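Side-chain contacts in D-3-phosphoglycerate dehydrogenase oxidoreductase protein (Ralstonia solanacearum, PDB 3GG9), which probably works as an NAD-dependent phosphoglycerate dehydrogenase, a member of the D-isomer specific 2-hydroxyacid dehydrogenase family: residues A236-T239 with R240-P243; M261-A264 with L265-R269. One frame throughout, in Å; residues are numbered along the deposited sequence. Where two conformers were deposited one is given.

Contact 1. Residues A236-T239 with R240-P243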
loop_
_atom_site.group_PDB
_atom_site.type_symbol
_atom_site.label_atom_id
_atom_site.label_comp_id
_atom_site.label_asym_id
_atom_site.label_seq_id
_atom_site.Cartn_x
_atom_site.Cartn_y
_atom_site.Cartn_z
ATOM N N ALA A 236 18.896 21.046 1.791
ATOM C CA ALA A 236 19.679 20.845 3.013
ATOM C C ALA A 236 18.898 19.980 4.005
ATOM O O ALA A 236 19.459 19.059 4.612
ATOM C CB ALA A 236 20.069 22.179 3.650
ATOM N N ASP A 237 17.605 20.269 4.141
ATOM C CA ASP A 237 16.707 19.478 4.998
ATOM C C ASP A 237 16.626 18.018 4.556
ATOM O O ASP A 237 16.758 17.106 5.365
ATOM C CB ASP A 237 15.296 20.074 4.982
ATOM C CG ASP A 237 15.225 21.455 5.625
ATOM O OD1 ASP A 237 14.485 22.320 5.097
ATOM O OD2 ASP A 237 15.894 21.668 6.659
ATOM N N LEU A 238 16.340 17.797 3.274
ATOM C CA LEU A 238 16.267 16.441 2.721
ATOM C C LEU A 238 17.587 15.667 2.808
ATOM O O LEU A 238 17.587 14.481 3.094
ATOM C CB LEU A 238 15.782 16.496 1.266
ATOM C CG LEU A 238 14.341 16.967 1.066
ATOM C CD1 LEU A 238 14.085 17.197 -0.412
ATOM C CD2 LEU A 238 13.323 15.971 1.669
ATOM N N THR A 239 18.723 16.325 2.561
ATOM C CA THR A 239 20.006 15.615 2.624
ATOM C C THR A 239 20.471 15.337 4.064
ATOM O O THR A 239 21.472 14.673 4.277
ATOM C CB THR A 239 21.113 16.300 1.779
ATOM O OG1 THR A 239 21.203 17.670 2.147
ATOM C CG2 THR A 239 20.784 16.202 0.272
ATOM N N ARG A 240 19.710 15.829 5.040
ATOM C CA ARG A 240 19.884 15.513 6.456
ATOM C C ARG A 240 19.333 14.115 6.760
ATOM O O ARG A 240 19.711 13.479 7.750
ATOM C CB ARG A 240 19.100 16.540 7.277
ATOM C CG ARG A 240 19.667 16.883 8.622
ATOM C CD ARG A 240 20.197 18.300 8.699
ATOM N NE ARG A 240 19.238 19.292 8.217
ATOM C CZ ARG A 240 19.426 20.608 8.280
ATOM N NH1 ARG A 240 18.507 21.440 7.795
ATOM N NH2 ARG A 240 20.534 21.094 8.825
ATOM N N MET A 241 18.411 13.659 5.904
ATOM C CA MET A 241 17.701 12.385 6.093
ATOM C C MET A 241 18.619 11.165 6.021
ATOM O O MET A 241 19.673 11.215 5.377
ATOM C CB MET A 241 16.519 12.253 5.108
ATOM C CG MET A 241 15.369 13.270 5.347
ATOM S SD MET A 241 13.854 13.140 4.326
ATOM C CE MET A 241 13.133 11.622 4.948
ATOM N N LYS A 242 18.229 10.077 6.681
ATOM C CA LYS A 242 18.979 8.821 6.578
ATOM C C LYS A 242 19.040 8.327 5.120
ATOM O O LYS A 242 18.131 8.605 4.339
ATOM C CB LYS A 242 18.362 7.724 7.442
ATOM C CG LYS A 242 18.154 8.097 8.898
ATOM C CD LYS A 242 17.519 6.937 9.641
ATOM C CE LYS A 242 17.113 7.363 11.021
ATOM N NZ LYS A 242 16.645 6.197 11.843
ATOM N N PRO A 243 20.115 7.600 4.755
ATOM C CA PRO A 243 20.175 6.912 3.458
ATOM C C PRO A 243 19.095 5.846 3.248
ATOM O O PRO A 243 18.850 5.472 2.121
ATOM C CB PRO A 243 21.548 6.231 3.485
ATOM C CG PRO A 243 22.334 7.018 4.454
ATOM C CD PRO A 243 21.368 7.414 5.514
#
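M241 N donates to L238 O at 3.0 Å with an N-H...O angle of 154°, closing a type I beta turn, L238 to M241, that overlaps the last helical residue. One step back, R240 N donates to D237 O (3.2 Å). Beside the turn, L238 and M241 point the same way, and L238 CD2 touches M241 SD at 3.9 Å. In the conformer of R240 modelled here, one of two, D237 OD2 meets R240 NH1 at 2.9 Å in a salt bridge that is conditional on that conformer. The oxygen is approached on its anti side, whereas the acceptor lies almost in the guanidinium plane; carboxylate and guanidinium planes are 33° apart, and the N-H...O angle of 141° makes the bond bent. Bends at chi2 and chi3 fold this copy of the R240 chain back alongside D237, with A236 O over one guanidinium face, 3.6 Å from NE. The other carboxylate oxygen, D237 OD1, accepts from T234 N, with K209 a long, weak second partner. L238 and M241 both reach F247 of strand 246-249; L238 also packs on helix 260-267, while D237, R240 and M241 lean on F213 of helix 209-215.

Contact 2. Residues M261-A264 with L265-R269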
loop_
_atom_site.group_PDB
_atom_site.type_symbol
_atom_site.label_atom_id
_atom_site.label_comp_id
_atom_site.label_asym_id
_atom_site.label_seq_id
_atom_site.Cartn_x
_atom_site.Cartn_y
_atom_site.Cartn_z
ATOM N N MET A 261 13.812 17.833 -4.367
ATOM C CA MET A 261 13.629 16.406 -4.218
ATOM C C MET A 261 14.467 15.513 -5.167
ATOM O O MET A 261 15.147 14.576 -4.722
ATOM C CB MET A 261 12.142 16.109 -4.324
ATOM C CG MET A 261 11.819 14.822 -4.981
ATOM S SD MET A 261 10.818 13.979 -3.838
ATOM C CE MET A 261 12.075 13.759 -2.548
ATOM N N VAL A 262 14.399 15.796 -6.464
ATOM C CA VAL A 262 15.222 15.096 -7.439
ATOM C C VAL A 262 16.682 15.210 -7.006
ATOM O O VAL A 262 17.378 14.195 -6.938
ATOM C CB VAL A 262 15.025 15.648 -8.867
ATOM C CG1 VAL A 262 16.131 15.118 -9.818
ATOM C CG2 VAL A 262 13.627 15.298 -9.393
ATOM N N THR A 263 17.097 16.430 -6.654
ATOM C CA THR A 263 18.472 16.708 -6.229
ATOM C C THR A 263 18.859 15.850 -5.032
ATOM O O THR A 263 19.871 15.168 -5.074
ATOM C CB THR A 263 18.698 18.219 -5.943
ATOM O OG1 THR A 263 18.401 18.980 -7.124
ATOM C CG2 THR A 263 20.152 18.507 -5.508
ATOM N N ALA A 264 18.019 15.830 -3.996
ATOM C CA ALA A 264 18.322 15.051 -2.802
ATOM C C ALA A 264 18.337 13.537 -3.064
ATOM O O ALA A 264 19.226 12.828 -2.565
ATOM C CB ALA A 264 17.358 15.399 -1.681
ATOM N N LEU A 265 17.387 13.038 -3.856
ATOM C CA LEU A 265 17.380 11.614 -4.198
ATOM C C LEU A 265 18.647 11.217 -4.941
ATOM O O LEU A 265 19.240 10.178 -4.649
ATOM C CB LEU A 265 16.134 11.217 -4.996
ATOM C CG LEU A 265 14.816 11.124 -4.212
ATOM C CD1 LEU A 265 13.674 10.937 -5.188
ATOM C CD2 LEU A 265 14.818 9.997 -3.171
ATOM N N ASN A 266 19.082 12.074 -5.857
ATOM C CA ASN A 266 20.343 11.858 -6.568
ATOM C C ASN A 266 21.594 11.914 -5.684
ATOM O O ASN A 266 22.627 11.376 -6.057
ATOM C CB ASN A 266 20.474 12.814 -7.753
ATOM C CG ASN A 266 19.623 12.392 -8.938
ATOM O OD1 ASN A 266 19.199 11.243 -9.041
ATOM N ND2 ASN A 266 19.363 13.329 -9.835
ATOM N N ARG A 267 21.504 12.546 -4.517
ATOM C CA ARG A 267 22.637 12.545 -3.579
ATOM C C ARG A 267 22.540 11.419 -2.534
ATOM O O ARG A 267 23.462 11.210 -1.736
ATOM C CB ARG A 267 22.866 13.935 -2.952
ATOM C CG ARG A 267 22.941 15.080 -3.982
ATOM C CD ARG A 267 24.019 16.115 -3.698
ATOM N NE ARG A 267 23.633 17.155 -2.740
ATOM C CZ ARG A 267 23.389 18.435 -3.043
ATOM N NH1 ARG A 267 23.064 19.287 -2.078
ATOM N NH2 ARG A 267 23.468 18.874 -4.294
ATOM N N GLY A 268 21.423 10.686 -2.558
ATOM C CA GLY A 268 21.275 9.452 -1.791
ATOM C C GLY A 268 20.621 9.572 -0.426
ATOM O O GLY A 268 20.521 8.576 0.303
ATOM N N ARG A 269 20.223 10.792 -0.066
ATOM C CA ARG A 269 19.508 11.089 1.200
ATOM C C ARG A 269 18.351 12.033 0.871
ATOM O O ARG A 269 18.584 13.137 0.389
ATOM C CB ARG A 269 20.428 11.728 2.246
ATOM C CG ARG A 269 21.615 10.850 2.644
ATOM C CD ARG A 269 22.705 11.627 3.357
ATOM N NE ARG A 269 22.440 11.642 4.784
ATOM C CZ ARG A 269 23.027 10.850 5.672
ATOM N NH1 ARG A 269 22.682 10.943 6.946
ATOM N NH2 ARG A 269 23.961 9.988 5.296
#
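L265 N to M261 O and N266 N to V262 O are both 2.9 Å with N-H...O angles of 170° and 164°, the straight i to i+4 bonds of a regular helix, but the next turn slackens into weak bonds. On the buried side M261 and L265 meet obliquely: M261 CE, swung round by the bends at chi2 and chi3, lies 4.2 Å from L265 CG, and both side chains rest on A273 of strand 272-275. V262 and N266 run side by side one turn apart, V262 CG1 coming within 3.7 Å of N266 ND2. The helix closes in a Schellman motif: G268 has positive phi (94°), R269 N reaches back to A264 O in a weak bond of 3.4 Å, and G268 N donates to L265 O at 3.1 Å. R267 N and G268 N add further weak bonds to A264 O. Helix 260-267 is the connection between strands 246-249 and 272-275 in a beta-alpha-beta unit, part of the Rossmann-type domain that probably binds NAD. On the last turn R267 curls back over T263, whose CG2 lies against one face of the guanidinium, 3.6 Å from NH2. With CG2 anti to the backbone N, the T263 methyl faces that guanidinium, while OG1 turns to a hydrogen bond with N259 O. A264 packs against the neighbouring helix 235-238.

Overall arrangement
Contact 1 comes first along the chain and contact 2 follows in series, their centres about 9 Å apart. Both belong to the domain built on the parallel sheet containing strands 246-249 and 272-275: contact 1 ends helix 235-238 ahead of strand 246-249, and contact 2 ends helix 260-267 ahead of strand 272-275. That the two helix ends are neighbours is seen from the short spacing of the centres and from L238 CB and A264 CB, which approach to 3.5 Å. R269 NE lies 3.2 Å from T239 O, and R269 NH2 lies 3.5 Å from P243 CG. Successive helices of this probable NAD-binding domain thus touch directly, by packing and close polar approach, where each chain segment turns toward its next strand.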